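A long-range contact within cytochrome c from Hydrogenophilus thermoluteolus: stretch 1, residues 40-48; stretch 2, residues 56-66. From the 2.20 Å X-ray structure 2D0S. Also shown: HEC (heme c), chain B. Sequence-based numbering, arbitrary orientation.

Stretch 1, residues 40-48: LVEKVKKGG
Stretch 2, residues 56-66: PMPPHPQVAEA

Residues 40-46 form the end of a helix that begins earlier in the chain, with hydrogen bonds from Val44 N to Leu40 O (3.0 Å), Lys45 N to Val41 O (3.1 Å) and Lys46 N to Glu42 O (2.7 Å); the next in the series, Gly47 N to Lys43 O (2.8 Å), is weak. Gly47 then leaves helical geometry at phi/psi 78/-174, and Gly48 follows at 137/176. The second stretch runs extended from Pro56 to Pro59, turns through a type I turn from His60 to Val63, and enters a new helix at Glu65, with Ala64 at the N-cap. Its direction is antiparallel to the first: CA-CA distances are 4.8 Å for Gly48-Pro56, 3.9 Å for Gly47-Pro59, 4.7 Å for Lys45-His60 and 7.4 Å for Val41-Glu65. Together the stretches bury 535 Å², both sides summed.

Three backbone hydrogen bonds fix this register. Gly48 and Met57 form a single antiparallel bridge, Gly48 N to Met57 O at 2.8 Å (160°) and Met57 N to Gly48 O at 2.9 Å (166°). Farther along, His60 N donates to Lys45 O at 2.8 Å (158°). Both glycines suit their backbone angles. A CB on Gly47 would lie 2.6 Å from Met57 O and 2.7 Å from Pro59 N, whereas one on Gly48 would be jammed against the preceding carbonyl oxygen. The missing side chain lets Gly47 CA approach Met57 O to 3.1 Å.

Met57 is buried and has the largest area covered by the opposing stretch. Its CA-to-CB bond points sideways, but chi1 156° (t) and chi2 163° (t) extend the chain so that SD binds the heme iron, SD-FE 2.4 Å. Chi3 at 49° (p) places CE against the helix, 3.7 Å from Lys43 O and 3.9 Å from Val44 CA. Val44, chi1 176° (t), supplies an apolar neighbour, its CG2 4.3 Å from Met57 CE and 3.8 Å from heme CHB. Lys43, with chi values 179°, 57°, 175° and -77° (t, p, t, m), passes its CG 3.8 Å from Met57 CE and carries NZ to both heme propionates, donating to O2A at 2.9 Å and O2D at 2.7 Å.

His60 has chi1 -64° (m); heme CBB lies over one face of its ring, and Val44 O sits at the edge, near the ring plane.

The outer contact is electrostatic. The CA-to-CB bond of Lys45 points away, yet chi values -173°, -152°, -73° and -168° (t, t, m, t) bring its end back to Glu65, where NZ and OE2 form a 2.6 Å salt bridge. Glu65 reaches it with chi1 168° and chi2 167° (both t), its CG 4.1 Å from CG1 of buried Val41 (chi1 166°, t). Glu42, with chi1 off-well at -118° and chi2 47° (p), also salt-bridges Lys45, NZ to OE2 2.7 Å. The ammonium thus joins two carboxylates whose OE2 atoms, Glu42 to Glu65, lie 4.4 Å apart, offsetting their like charges.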

# COMPACT_ATOMS: atom_id res chain seq x y z
N LEU A 40 7.42 2.57 3.40
CA LEU A 40 6.04 2.31 3.00
C LEU A 40 5.22 1.68 4.11
O LEU A 40 4.03 1.96 4.25
CB LEU A 40 5.99 1.43 1.73
CG LEU A 40 6.58 2.13 0.54
CD1 LEU A 40 6.65 1.20 -0.66
CD2 LEU A 40 5.73 3.33 0.24
N VAL A 41 5.84 0.72 4.80
CA VAL A 41 5.20 0.08 5.91
C VAL A 41 4.74 1.09 6.97
O VAL A 41 3.63 1.00 7.45
CB VAL A 41 6.13 -1.03 6.54
CG1 VAL A 41 5.59 -1.47 7.94
CG2 VAL A 41 6.23 -2.24 5.60
N GLU A 42 5.60 2.05 7.33
CA GLU A 42 5.21 3.12 8.28
C GLU A 42 4.02 3.97 7.76
O GLU A 42 3.11 4.33 8.51
CB GLU A 42 6.40 4.05 8.62
CG GLU A 42 6.81 4.04 10.11
CD GLU A 42 6.93 2.60 10.70
OE1 GLU A 42 7.80 1.79 10.24
OE2 GLU A 42 6.12 2.25 11.61
N LYS A 43 4.06 4.28 6.47
CA LYS A 43 2.98 5.03 5.81
C LYS A 43 1.60 4.30 5.90
O LYS A 43 0.57 4.91 6.11
CB LYS A 43 3.38 5.31 4.34
CG LYS A 43 2.34 6.06 3.51
CD LYS A 43 1.96 7.41 4.14
CE LYS A 43 1.01 8.19 3.23
NZ LYS A 43 1.74 8.84 2.04
N VAL A 44 1.59 3.00 5.71
CA VAL A 44 0.35 2.25 5.76
C VAL A 44 -0.13 2.26 7.22
O VAL A 44 -1.31 2.54 7.51
CB VAL A 44 0.54 0.81 5.26
CG1 VAL A 44 -0.76 0.01 5.40
CG2 VAL A 44 1.08 0.81 3.79
N LYS A 45 0.80 1.97 8.14
CA LYS A 45 0.52 1.93 9.54
C LYS A 45 -0.03 3.27 10.10
O LYS A 45 -1.12 3.30 10.66
CB LYS A 45 1.79 1.51 10.30
CG LYS A 45 1.58 1.25 11.78
CD LYS A 45 2.87 1.50 12.61
CE LYS A 45 3.90 0.41 12.39
NZ LYS A 45 5.00 0.50 13.41
N LYS A 46 0.77 4.35 9.94
CA LYS A 46 0.39 5.68 10.46
C LYS A 46 -0.57 6.46 9.62
O LYS A 46 -1.19 7.41 10.11
CB LYS A 46 1.65 6.51 10.69
CG LYS A 46 2.14 6.48 12.13
CD LYS A 46 3.67 6.63 12.22
CE LYS A 46 4.21 5.98 13.51
NZ LYS A 46 5.71 5.72 13.47
N GLY A 47 -0.73 6.06 8.36
CA GLY A 47 -1.63 6.74 7.44
C GLY A 47 -0.96 8.00 6.93
O GLY A 47 0.16 8.30 7.31
N GLY A 48 -1.72 8.79 6.19
CA GLY A 48 -1.24 10.10 5.76
C GLY A 48 -1.53 10.48 4.32
O GLY A 48 -2.10 9.70 3.56
N PRO A 56 -6.13 11.59 2.54
CA PRO A 56 -5.30 10.76 3.38
C PRO A 56 -5.72 9.27 3.33
O PRO A 56 -6.91 8.94 3.13
CB PRO A 56 -5.53 11.35 4.78
CG PRO A 56 -6.89 11.91 4.74
CD PRO A 56 -7.08 12.40 3.33
N MET A 57 -4.75 8.42 3.56
CA MET A 57 -4.92 7.01 3.63
C MET A 57 -5.06 6.96 5.15
O MET A 57 -4.18 7.49 5.87
CB MET A 57 -3.71 6.16 3.18
CG MET A 57 -3.71 4.72 3.79
SD MET A 57 -2.62 3.50 2.98
CE MET A 57 -1.05 4.43 2.87
N PRO A 58 -6.10 6.27 5.64
CA PRO A 58 -6.24 6.11 7.09
C PRO A 58 -5.15 5.22 7.72
O PRO A 58 -4.50 4.40 7.03
CB PRO A 58 -7.62 5.49 7.26
CG PRO A 58 -7.95 4.88 5.90
CD PRO A 58 -7.17 5.59 4.88
N PRO A 59 -4.90 5.42 9.01
CA PRO A 59 -3.93 4.57 9.69
C PRO A 59 -4.45 3.13 9.74
O PRO A 59 -5.63 2.88 9.50
CB PRO A 59 -3.83 5.16 11.11
CG PRO A 59 -4.87 6.32 11.20
CD PRO A 59 -5.65 6.33 9.91
N HIS A 60 -3.58 2.18 10.04
CA HIS A 60 -4.02 0.80 10.27
C HIS A 60 -3.47 0.30 11.57
O HIS A 60 -2.56 -0.49 11.57
CB HIS A 60 -3.56 -0.09 9.14
CG HIS A 60 -4.17 0.26 7.81
ND1 HIS A 60 -5.30 -0.36 7.32
CD2 HIS A 60 -3.82 1.18 6.89
CE1 HIS A 60 -5.60 0.15 6.14
NE2 HIS A 60 -4.74 1.12 5.88
N PRO A 61 -4.01 0.81 12.71
CA PRO A 61 -3.52 0.49 14.05
C PRO A 61 -3.77 -0.96 14.47
O PRO A 61 -3.08 -1.47 15.34
CB PRO A 61 -4.31 1.47 14.95
CG PRO A 61 -5.54 1.67 14.27
CD PRO A 61 -5.14 1.75 12.78
N GLN A 62 -4.63 -1.67 13.78
CA GLN A 62 -4.93 -3.05 14.18
C GLN A 62 -4.49 -4.15 13.21
O GLN A 62 -4.83 -5.31 13.39
CB GLN A 62 -6.40 -3.20 14.55
CG GLN A 62 -6.80 -2.30 15.69
CD GLN A 62 -8.29 -2.34 15.97
OE1 GLN A 62 -9.10 -1.68 15.28
NE2 GLN A 62 -8.68 -3.15 16.96
N VAL A 63 -3.69 -3.78 12.22
CA VAL A 63 -3.19 -4.77 11.24
C VAL A 63 -1.75 -4.99 11.58
O VAL A 63 -1.03 -4.02 11.86
CB VAL A 63 -3.37 -4.27 9.74
CG1 VAL A 63 -2.83 -5.32 8.69
CG2 VAL A 63 -4.83 -3.95 9.47
N ALA A 64 -1.36 -6.26 11.72
CA ALA A 64 -0.03 -6.58 12.17
C ALA A 64 0.94 -6.01 11.18
O ALA A 64 0.77 -6.17 9.94
CB ALA A 64 0.18 -8.14 12.33
N GLU A 65 1.96 -5.35 11.71
CA GLU A 65 3.05 -4.87 10.93
C GLU A 65 3.72 -5.96 10.03
O GLU A 65 4.08 -5.70 8.87
CB GLU A 65 4.04 -4.18 11.86
CG GLU A 65 5.37 -3.87 11.25
CD GLU A 65 6.19 -2.92 12.11
OE1 GLU A 65 7.41 -3.18 12.28
OE2 GLU A 65 5.59 -1.95 12.63
N ALA A 66 3.71 -7.21 10.51
CA ALA A 66 4.20 -8.33 9.70
C ALA A 66 3.34 -8.55 8.47
O ALA A 66 3.85 -8.90 7.41
CB ALA A 66 4.23 -9.57 10.52
FE HEC B . -3.34 2.87 0.76
CHA HEC B . -1.24 5.30 -0.45
CHB HEC B . -0.91 0.55 0.54
CHC HEC B . -5.34 0.70 2.49
CHD HEC B . -6.01 5.07 0.46
NA HEC B . -1.49 2.90 0.16
C1A HEC B . -0.77 4.01 -0.32
C2A HEC B . 0.57 3.59 -0.64
C3A HEC B . 0.67 2.27 -0.41
C4A HEC B . -0.62 1.81 0.12
CMA HEC B . 1.93 1.37 -0.60
CAA HEC B . 1.68 4.53 -1.22
CBA HEC B . 2.31 5.25 -0.03
CGA HEC B . 3.17 6.40 -0.47
O1A HEC B . 3.55 6.48 -1.66
O2A HEC B . 3.51 7.23 0.39
NB HEC B . -3.17 1.00 1.42
C1B HEC B . -2.06 0.20 1.24
C2B HEC B . -2.25 -1.02 1.97
C3B HEC B . -3.49 -1.00 2.49
C4B HEC B . -4.07 0.30 2.19
CMB HEC B . -1.25 -2.19 1.92
CAB HEC B . -4.25 -2.11 3.28
CBB HEC B . -3.45 -2.58 4.52
NC HEC B . -5.27 2.89 1.32
C1C HEC B . -5.92 1.87 2.03
C2C HEC B . -7.32 2.20 2.16
C3C HEC B . -7.46 3.50 1.77
C4C HEC B . -6.21 3.88 1.13
CMC HEC B . -8.25 1.40 3.10
CAC HEC B . -8.73 4.42 1.65
CBC HEC B . -9.84 4.26 2.70
ND HEC B . -3.59 4.94 0.12
C1D HEC B . -4.79 5.63 0.14
C2D HEC B . -4.57 6.97 -0.34
C3D HEC B . -3.09 7.02 -0.65
C4D HEC B . -2.57 5.72 -0.34
CMD HEC B . -5.62 8.08 -0.47
CAD HEC B . -2.27 8.21 -1.11
CBD HEC B . -1.64 8.81 0.13
CGD HEC B . -0.80 10.00 -0.31
O1D HEC B . -1.26 10.69 -1.25
O2D HEC B . 0.32 10.23 0.26